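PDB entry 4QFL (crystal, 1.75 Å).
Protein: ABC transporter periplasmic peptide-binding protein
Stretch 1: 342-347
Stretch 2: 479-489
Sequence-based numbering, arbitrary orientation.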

ATOM      1  N   SER A 342     -13.107  -9.459   2.952  1.00 16.23           N
ATOM      2  CA  SER A 342     -13.155  -9.237   1.513  1.00 14.18           C
ATOM      3  C   SER A 342     -14.394  -9.925   0.941  1.00 17.94           C
ATOM      4  O   SER A 342     -14.708 -11.058   1.316  1.00 18.18           O
ATOM      5  CB  SER A 342     -11.893  -9.787   0.844  1.00 16.89           C
ATOM      6  OG  SER A 342     -11.994  -9.747  -0.564  1.00 17.06           O
ATOM      7  N   TRP A 343     -15.109  -9.253   0.041  1.00 19.22           N
ATOM      8  CA  TRP A 343     -16.322  -9.875  -0.477  1.00 16.04           C
ATOM      9  C   TRP A 343     -16.049 -11.129  -1.291  1.00 19.80           C
ATOM     10  O   TRP A 343     -16.937 -11.963  -1.477  1.00 22.85           O
ATOM     11  CB  TRP A 343     -17.237  -8.893  -1.217  1.00 19.54           C
ATOM     12  CG  TRP A 343     -16.729  -8.171  -2.450  1.00 19.32           C
ATOM     13  CD1 TRP A 343     -16.434  -6.847  -2.538  1.00 18.29           C
ATOM     14  CD2 TRP A 343     -16.564  -8.706  -3.781  1.00 20.38           C
ATOM     15  NE1 TRP A 343     -16.064  -6.524  -3.820  1.00 22.24           N
ATOM     16  CE2 TRP A 343     -16.131  -7.645  -4.604  1.00 20.19           C
ATOM     17  CE3 TRP A 343     -16.719  -9.974  -4.346  1.00 19.29           C
ATOM     18  CZ2 TRP A 343     -15.852  -7.812  -5.970  1.00 18.81           C
ATOM     19  CZ3 TRP A 343     -16.435 -10.143  -5.703  1.00 19.05           C
ATOM     20  CH2 TRP A 343     -16.007  -9.069  -6.496  1.00 19.42           C
ATOM     21  N   ALA A 344     -14.815 -11.285  -1.749  1.00 18.21           N
ATOM     22  CA  ALA A 344     -14.452 -12.461  -2.525  1.00 18.55           C
ATOM     23  C   ALA A 344     -13.822 -13.546  -1.664  1.00 20.07           C
ATOM     24  O   ALA A 344     -13.359 -14.561  -2.187  1.00 19.96           O
ATOM     25  CB  ALA A 344     -13.507 -12.078  -3.666  1.00 19.03           C
ATOM     26  N   PHE A 345     -13.796 -13.342  -0.349  1.00 18.26           N
ATOM     27  CA  PHE A 345     -13.091 -14.275   0.509  1.00 17.79           C
ATOM     28  C   PHE A 345     -13.683 -15.663   0.403  1.00 20.05           C
ATOM     29  O   PHE A 345     -14.902 -15.834   0.384  1.00 22.09           O
ATOM     30  CB  PHE A 345     -13.114 -13.825   1.962  1.00 18.02           C
ATOM     31  CG  PHE A 345     -12.726 -14.899   2.932  1.00 17.66           C
ATOM     32  CD1 PHE A 345     -11.410 -15.312   3.047  1.00 17.94           C
ATOM     33  CD2 PHE A 345     -13.680 -15.486   3.745  1.00 19.03           C
ATOM     34  CE1 PHE A 345     -11.046 -16.294   3.952  1.00 18.53           C
ATOM     35  CE2 PHE A 345     -13.322 -16.471   4.654  1.00 18.48           C
ATOM     36  CZ  PHE A 345     -12.002 -16.875   4.756  1.00 18.73           C
ATOM     37  N   GLU A 346     -12.805 -16.649   0.326  1.00 18.98           N
ATOM     38  CA  GLU A 346     -13.216 -18.038   0.354  1.00 21.55           C
ATOM     39  C   GLU A 346     -12.143 -18.851   1.045  1.00 19.66           C
ATOM     40  O   GLU A 346     -11.001 -18.885   0.602  1.00 19.74           O
ATOM     41  CB  GLU A 346     -13.455 -18.554  -1.061  1.00 23.33           C
ATOM     42  CG  GLU A 346     -14.197 -19.879  -1.126  1.00 27.33           C
ATOM     43  CD  GLU A 346     -15.682 -19.768  -0.805  1.00 28.74           C
ATOM     44  OE1 GLU A 346     -16.271 -18.663  -0.905  1.00 25.17           O
ATOM     45  OE2 GLU A 346     -16.265 -20.813  -0.453  1.00 39.91           O
ATOM     46  N   PRO A 347     -12.507 -19.509   2.153  1.00 23.40           N
ATOM     47  CA  PRO A 347     -11.549 -20.284   2.950  1.00 22.76           C
ATOM     48  C   PRO A 347     -11.037 -21.477   2.160  1.00 23.58           C
ATOM     49  O   PRO A 347     -11.806 -22.179   1.505  1.00 24.69           O
ATOM     50  CB  PRO A 347     -12.374 -20.733   4.157  1.00 23.85           C
ATOM     51  CG  PRO A 347     -13.786 -20.691   3.700  1.00 26.50           C
ATOM     52  CD  PRO A 347     -13.882 -19.602   2.678  1.00 22.75           C
TER
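Stretch 2, residues 479-489: DLNLRKQYYDA

Stretch 2 opens with Asp 479 at an N-cap position, where its OD1 accepts a hydrogen bond from Leu 482 N at 3.2 Å, and is helical from Leu 480 to Ala 489 and beyond. This helix packs against an irregular segment whose first four residues form a type I beta turn, closed by Phe 345 N donating to Ser 342 O at 3.0 Å. The two stretches advance in the same sense: Ala 344 CA lies 5.4 Å from Lys 484 CA, and Glu 346 CA lies 6.5 Å from Asp 488 CA, so a two-residue step in the irregular segment roughly matches a four-residue step, about one turn, in the helix. Together the stretches bury 383 Å².

Trp 343 covers the most surface. Its CA-to-CB bond points sideways, but with chi1 in p the indole ends up against the start of the helix. Its CZ2 lies 3.8 Å from Leu 480 CD2, the methyl making an off-centre CH-pi contact with the six-membered ring. The same CZ2 sits over one face of the Arg 483 guanidinium, 3.7 Å from NH1, while CH2 meets the ring edge of Tyr 487 at CE2, 4.3 Å away. Arg 483 NH2 donates to Tyr 487 OH at 2.8 Å, linking these two neighbours of the indole one turn apart.

Lys 484 is the polar centre. Its CB borders the indole edge, 4.2 Å from Trp 343 CZ3, and its chain runs on to place NZ 2.8 Å from Glu 346 OE1 in a hydrogen-bonded salt bridge. Lys 484 NZ also makes two weak hydrogen bonds, to Ala 344 O at 3.4 Å and, as part of a salt bridge within the helix, to Asp 488 OD1 at 3.4 Å. The ammonium thus serves both carboxylates, whose Glu 346 OE1 and Asp 488 OD1 approach to 4.1 Å. Between indole and salt bridge, Ala 344 CB packs 3.8 Å from Tyr 487 CB.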

ATOM      1  N   ASP A 479     -20.130  -8.206 -13.167  1.00 26.57           N
ATOM      2  CA  ASP A 479     -21.026  -9.097 -12.441  1.00 28.96           C
ATOM      3  C   ASP A 479     -20.311  -9.726 -11.249  1.00 26.70           C
ATOM      4  O   ASP A 479     -19.355 -10.478 -11.426  1.00 25.69           O
ATOM      5  CB  ASP A 479     -21.518 -10.192 -13.379  1.00 27.13           C
ATOM      6  CG  ASP A 479     -22.611 -11.032 -12.765  1.00 31.11           C
ATOM      7  OD1 ASP A 479     -22.334 -11.763 -11.793  1.00 28.65           O
ATOM      8  OD2 ASP A 479     -23.750 -10.968 -13.267  1.00 41.43           O
ATOM      9  N   LEU A 480     -20.784  -9.446 -10.038  1.00 26.47           N
ATOM     10  CA  LEU A 480     -20.054  -9.837  -8.834  1.00 28.14           C
ATOM     11  C   LEU A 480     -19.986 -11.342  -8.627  1.00 25.68           C
ATOM     12  O   LEU A 480     -19.001 -11.853  -8.107  1.00 24.07           O
ATOM     13  CB  LEU A 480     -20.628  -9.154  -7.593  1.00 27.86           C
ATOM     14  CG  LEU A 480     -20.635  -7.630  -7.676  1.00 27.81           C
ATOM     15  CD1 LEU A 480     -21.463  -7.075  -6.553  1.00 28.73           C
ATOM     16  CD2 LEU A 480     -19.225  -7.075  -7.636  1.00 24.66           C
ATOM     17  N   ASN A 481     -21.031 -12.051  -9.026  1.00 23.99           N
ATOM     18  CA  ASN A 481     -21.009 -13.502  -8.920  1.00 26.76           C
ATOM     19  C   ASN A 481     -19.926 -14.102  -9.828  1.00 26.04           C
ATOM     20  O   ASN A 481     -19.206 -15.029  -9.439  1.00 25.04           O
ATOM     21  CB  ASN A 481     -22.391 -14.098  -9.234  1.00 29.55           C
ATOM     22  CG  ASN A 481     -23.493 -13.559  -8.318  1.00 36.34           C
ATOM     23  OD1 ASN A 481     -23.387 -13.621  -7.088  1.00 34.15           O
ATOM     24  ND2 ASN A 481     -24.557 -13.024  -8.921  1.00 34.03           N
ATOM     25  N   LEU A 482     -19.807 -13.565 -11.037  1.00 25.10           N
ATOM     26  CA  LEU A 482     -18.794 -14.030 -11.977  1.00 24.47           C
ATOM     27  C   LEU A 482     -17.381 -13.702 -11.472  1.00 23.23           C
ATOM     28  O   LEU A 482     -16.516 -14.577 -11.425  1.00 21.74           O
ATOM     29  CB  LEU A 482     -19.049 -13.434 -13.365  1.00 26.55           C
ATOM     30  CG  LEU A 482     -20.440 -13.793 -13.910  1.00 33.05           C
ATOM     31  CD1 LEU A 482     -20.899 -12.920 -15.101  1.00 31.58           C
ATOM     32  CD2 LEU A 482     -20.466 -15.278 -14.266  1.00 31.60           C
ATOM     33  N   ARG A 483     -17.168 -12.452 -11.068  1.00 21.07           N
ATOM     34  CA  ARG A 483     -15.891 -12.036 -10.482  1.00 21.13           C
ATOM     35  C   ARG A 483     -15.444 -13.008  -9.395  1.00 19.84           C
ATOM     36  O   ARG A 483     -14.301 -13.468  -9.382  1.00 19.49           O
ATOM     37  CB  ARG A 483     -15.986 -10.604  -9.924  1.00 21.51           C
ATOM     38  CG  ARG A 483     -16.313  -9.538 -10.993  1.00 20.84           C
ATOM     39  CD  ARG A 483     -16.019  -8.123 -10.527  1.00 19.48           C
ATOM     40  NE  ARG A 483     -14.589  -7.926 -10.314  1.00 16.55           N
ATOM     41  CZ  ARG A 483     -14.061  -6.922  -9.623  1.00 19.09           C
ATOM     42  NH1 ARG A 483     -14.844  -6.004  -9.074  1.00 18.74           N
ATOM     43  NH2 ARG A 483     -12.742  -6.844  -9.484  1.00 18.10           N
ATOM     44  N   LYS A 484     -16.349 -13.345  -8.485  1.00 22.83           N
ATOM     45  CA  LYS A 484     -15.970 -14.212  -7.377  1.00 21.28           C
ATOM     46  C   LYS A 484     -15.597 -15.631  -7.817  1.00 19.85           C
ATOM     47  O   LYS A 484     -14.748 -16.272  -7.208  1.00 19.74           O
ATOM     48  CB  LYS A 484     -17.029 -14.244  -6.282  1.00 21.70           C
ATOM     49  CG  LYS A 484     -16.526 -14.968  -5.040  1.00 22.86           C
ATOM     50  CD  LYS A 484     -17.631 -15.251  -4.030  1.00 29.14           C
ATOM     51  CE  LYS A 484     -17.299 -16.487  -3.176  1.00 25.71           C
ATOM     52  NZ  LYS A 484     -16.320 -16.157  -2.124  1.00 28.46           N
ATOM     53  N   GLN A 485     -16.216 -16.118  -8.883  1.00 22.92           N
ATOM     54  CA  GLN A 485     -15.832 -17.419  -9.434  1.00 23.82           C
ATOM     55  C   GLN A 485     -14.361 -17.430  -9.797  1.00 19.36           C
ATOM     56  O   GLN A 485     -13.614 -18.344  -9.453  1.00 19.73           O
ATOM     57  CB  GLN A 485     -16.638 -17.728 -10.688  1.00 23.46           C
ATOM     58  CG  GLN A 485     -18.004 -18.289 -10.409  1.00 31.13           C
ATOM     59  CD  GLN A 485     -18.711 -18.672 -11.679  1.00 33.82           C
ATOM     60  OE1 GLN A 485     -18.666 -17.937 -12.668  1.00 36.87           O
ATOM     61  NE2 GLN A 485     -19.347 -19.841 -11.676  1.00 38.79           N
ATOM     62  N   TYR A 486     -13.948 -16.393 -10.505  1.00 18.98           N
ATOM     63  CA  TYR A 486     -12.551 -16.264 -10.869  1.00 18.76           C
ATOM     64  C   TYR A 486     -11.678 -16.015  -9.643  1.00 19.02           C
ATOM     65  O   TYR A 486     -10.616 -16.617  -9.503  1.00 17.06           O
ATOM     66  CB  TYR A 486     -12.378 -15.181 -11.937  1.00 20.24           C
ATOM     67  CG  TYR A 486     -13.041 -15.581 -13.230  1.00 18.92           C
ATOM     68  CD1 TYR A 486     -12.653 -16.741 -13.888  1.00 21.11           C
ATOM     69  CD2 TYR A 486     -14.064 -14.827 -13.785  1.00 21.10           C
ATOM     70  CE1 TYR A 486     -13.261 -17.137 -15.069  1.00 24.60           C
ATOM     71  CE2 TYR A 486     -14.680 -15.220 -14.977  1.00 22.82           C
ATOM     72  CZ  TYR A 486     -14.269 -16.376 -15.610  1.00 22.42           C
ATOM     73  OH  TYR A 486     -14.861 -16.792 -16.785  1.00 30.74           O
ATOM     74  N   TYR A 487     -12.134 -15.149  -8.745  1.00 19.35           N
ATOM     75  CA  TYR A 487     -11.385 -14.915  -7.516  1.00 19.27           C
ATOM     76  C   TYR A 487     -11.320 -16.171  -6.665  1.00 19.89           C
ATOM     77  O   TYR A 487     -10.332 -16.400  -5.984  1.00 18.83           O
ATOM     78  CB  TYR A 487     -11.934 -13.718  -6.738  1.00 16.91           C
ATOM     79  CG  TYR A 487     -11.649 -12.432  -7.455  1.00 17.65           C
ATOM     80  CD1 TYR A 487     -10.386 -12.186  -7.985  1.00 19.23           C
ATOM     81  CD2 TYR A 487     -12.639 -11.477  -7.649  1.00 20.33           C
ATOM     82  CE1 TYR A 487     -10.114 -11.022  -8.673  1.00 19.97           C
ATOM     83  CE2 TYR A 487     -12.376 -10.300  -8.332  1.00 17.41           C
ATOM     84  CZ  TYR A 487     -11.111 -10.081  -8.846  1.00 18.32           C
ATOM     85  OH  TYR A 487     -10.836  -8.917  -9.531  1.00 22.50           O
ATOM     86  N   ASP A 488     -12.363 -16.998  -6.715  1.00 18.12           N
ATOM     87  CA  ASP A 488     -12.298 -18.291  -6.046  1.00 19.60           C
ATOM     88  C   ASP A 488     -11.169 -19.140  -6.621  1.00 19.11           C
ATOM     89  O   ASP A 488     -10.372 -19.724  -5.883  1.00 18.96           O
ATOM     90  CB  ASP A 488     -13.621 -19.052  -6.183  1.00 21.39           C
ATOM     91  CG  ASP A 488     -14.713 -18.490  -5.305  1.00 24.98           C
ATOM     92  OD1 ASP A 488     -14.385 -17.738  -4.376  1.00 25.74           O
ATOM     93  OD2 ASP A 488     -15.900 -18.805  -5.532  1.00 26.35           O
ATOM     94  N   ALA A 489     -11.114 -19.219  -7.944  1.00 17.69           N
ATOM     95  CA  ALA A 489     -10.123 -20.065  -8.583  1.00 18.13           C
ATOM     96  C   ALA A 489      -8.734 -19.513  -8.277  1.00 19.40           C
ATOM     97  O   ALA A 489      -7.768 -20.268  -8.135  1.00 19.62           O
ATOM     98  CB  ALA A 489     -10.377 -20.138 -10.092  1.00 18.92           C
TER